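Local coordinates for CYCLIN domain-containing protein (Chaetomium thermophilum, PDB 6Z3U) that is the cyclin subunit of the CDK-activating kinase complex and probably regulates its cyclin-dependent serine/threonine kinase, at residues A84-L89 / T124-T129. Numbering follows the deposited sequence.
Sequences AEELLL and TNSIMT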
loop_
_atom_site.group_PDB
_atom_site.type_symbol
_atom_site.label_atom_id
_atom_site.label_comp_id
_atom_site.label_asym_id
_atom_site.label_seq_id
_atom_site.Cartn_x
_atom_site.Cartn_y
_atom_site.Cartn_z
ATOM N N ALA A 84 -30.445 9.859 7.862
ATOM C CA ALA A 84 -30.292 10.666 6.656
ATOM C C ALA A 84 -29.582 11.979 6.958
ATOM O O ALA A 84 -28.710 12.408 6.194
ATOM C CB ALA A 84 -31.661 10.928 6.024
ATOM N N GLU A 85 -29.940 12.630 8.069
ATOM C CA GLU A 85 -29.233 13.842 8.471
ATOM C C GLU A 85 -27.789 13.542 8.842
ATOM O O GLU A 85 -26.907 14.383 8.636
ATOM C CB GLU A 85 -29.943 14.504 9.651
ATOM C CG GLU A 85 -31.340 15.011 9.337
ATOM C CD GLU A 85 -32.023 15.635 10.540
ATOM O OE1 GLU A 85 -32.913 16.490 10.340
ATOM O OE2 GLU A 85 -31.671 15.271 11.683
ATOM N N GLU A 86 -27.532 12.353 9.387
ATOM C CA GLU A 86 -26.162 11.941 9.665
ATOM C C GLU A 86 -25.383 11.795 8.366
ATOM O O GLU A 86 -24.261 12.296 8.239
ATOM C CB GLU A 86 -26.172 10.633 10.456
ATOM C CG GLU A 86 -25.118 10.538 11.550
ATOM C CD GLU A 86 -25.273 9.288 12.397
ATOM O OE1 GLU A 86 -26.195 9.251 13.237
ATOM O OE2 GLU A 86 -24.469 8.348 12.233
ATOM N N LEU A 87 -25.976 11.110 7.382
ATOM C CA LEU A 87 -25.330 10.934 6.085
ATOM C C LEU A 87 -25.182 12.256 5.344
ATOM O O LEU A 87 -24.265 12.410 4.530
ATOM C CB LEU A 87 -26.134 9.946 5.240
ATOM C CG LEU A 87 -25.584 9.556 3.869
ATOM C CD1 LEU A 87 -24.155 9.065 3.977
ATOM C CD2 LEU A 87 -26.473 8.492 3.243
ATOM N N LEU A 88 -26.080 13.211 5.599
ATOM C CA LEU A 88 -26.002 14.500 4.919
ATOM C C LEU A 88 -24.767 15.278 5.357
ATOM O O LEU A 88 -24.097 15.907 4.530
ATOM C CB LEU A 88 -27.275 15.306 5.183
ATOM C CG LEU A 88 -27.710 16.303 4.105
ATOM C CD1 LEU A 88 -29.091 16.862 4.421
ATOM C CD2 LEU A 88 -26.710 17.434 3.961
ATOM N N LEU A 89 -24.447 15.251 6.652
ATOM C CA LEU A 89 -23.262 15.959 7.123
ATOM C C LEU A 89 -21.989 15.297 6.614
ATOM O O LEU A 89 -21.003 15.980 6.319
ATOM C CB LEU A 89 -23.257 16.028 8.648
ATOM C CG LEU A 89 -24.279 16.959 9.305
ATOM C CD1 LEU A 89 -24.072 16.992 10.814
ATOM C CD2 LEU A 89 -24.196 18.364 8.728
ATOM N N THR A 124 -18.730 2.905 10.214
ATOM C CA THR A 124 -18.559 2.147 11.438
ATOM C C THR A 124 -18.780 2.996 12.680
ATOM O O THR A 124 -19.030 2.442 13.757
ATOM C CB THR A 124 -17.159 1.527 11.518
ATOM O OG1 THR A 124 -16.166 2.555 11.416
ATOM C CG2 THR A 124 -16.946 0.515 10.403
ATOM N N ASN A 125 -18.692 4.318 12.551
ATOM C CA ASN A 125 -18.873 5.241 13.658
ATOM C C ASN A 125 -19.910 6.281 13.265
ATOM O O ASN A 125 -20.080 6.596 12.084
ATOM C CB ASN A 125 -17.559 5.933 14.036
ATOM C CG ASN A 125 -16.500 4.957 14.496
ATOM O OD1 ASN A 125 -16.764 4.079 15.317
ATOM N ND2 ASN A 125 -15.298 5.096 13.959
ATOM N N SER A 126 -20.615 6.794 14.263
ATOM C CA SER A 126 -21.646 7.794 14.042
ATOM C C SER A 126 -21.076 9.195 14.190
ATOM O O SER A 126 -20.109 9.419 14.922
ATOM C CB SER A 126 -22.806 7.602 15.020
ATOM O OG SER A 126 -23.407 8.851 15.317
ATOM N N ILE A 127 -21.687 10.147 13.480
ATOM C CA ILE A 127 -21.281 11.545 13.574
ATOM C C ILE A 127 -21.531 12.108 14.966
ATOM O O ILE A 127 -20.883 13.081 15.367
ATOM C CB ILE A 127 -22.022 12.371 12.503
ATOM C CG1 ILE A 127 -21.453 12.075 11.115
ATOM C CG2 ILE A 127 -21.924 13.859 12.802
ATOM C CD1 ILE A 127 -20.143 12.777 10.827
ATOM N N MET A 128 -22.475 11.532 15.712
ATOM C CA MET A 128 -22.758 11.980 17.068
ATOM C C MET A 128 -21.729 11.497 18.082
ATOM O O MET A 128 -21.806 11.897 19.249
ATOM C CB MET A 128 -24.149 11.500 17.493
ATOM C CG MET A 128 -25.271 12.049 16.644
ATOM S SD MET A 128 -26.891 11.478 17.181
ATOM C CE MET A 128 -27.044 9.935 16.290
ATOM N N THR A 129 -20.781 10.651 17.673
ATOM C CA THR A 129 -19.760 10.116 18.568
ATOM C C THR A 129 -18.436 10.866 18.465
ATOM O O THR A 129 -17.850 11.224 19.491
ATOM C CB THR A 129 -19.535 8.628 18.277
ATOM O OG1 THR A 129 -20.799 7.975 18.115
ATOM C CG2 THR A 129 -18.778 7.969 19.417
#
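In the all-helical fold of this cyclin, helix 83-103 packs one face against the loop that joins helix 108-124 to helix 132-146, and the loop meets it with an ST turn. In that turn the backbone N of M128 donates to S126 OG at 2.9 Å, which suits a short hydroxyl side chain, whose oxygen can reach the N-H two residues further on. E86 has the largest share of the contact. Its CB is directed at the loop, and the chain runs out extended beyond CG (chi2 174°), so that the carboxylate arrives beside the turn. There S126 OG gives E86 OE2 a weak hydrogen bond of 3.3 Å, while the other oxygen, OE1, is hydrogen-bonded to N36 ND2 of helix 25-48. A glutamate suits this buried place because its aliphatic part can pack while its two oxygens take different donors. An alanine here would lack the carboxylate and CG, and so both hydrogen bonds and the packing on I127, and would probably loosen the join between helix 83-103, the loop and helix 25-48. I127 supplies most of the loop's apolar surface here: its CB lies 3.7 Å from E86 CG, the two side chains sliding past each other in opposite directions. CG1 of this beta-branched residue sits beside the backbone N (chi1 -73°), which leaves I127 CG2 anti to that N and 4.3 Å from L89 CD1, one helical turn on from E86. M128, unbranched and flexible, bends at chi3 (-87°) and crosses E86 at about a right angle, its terminal CE coming up against E86 OE1 as a van der Waals neighbour.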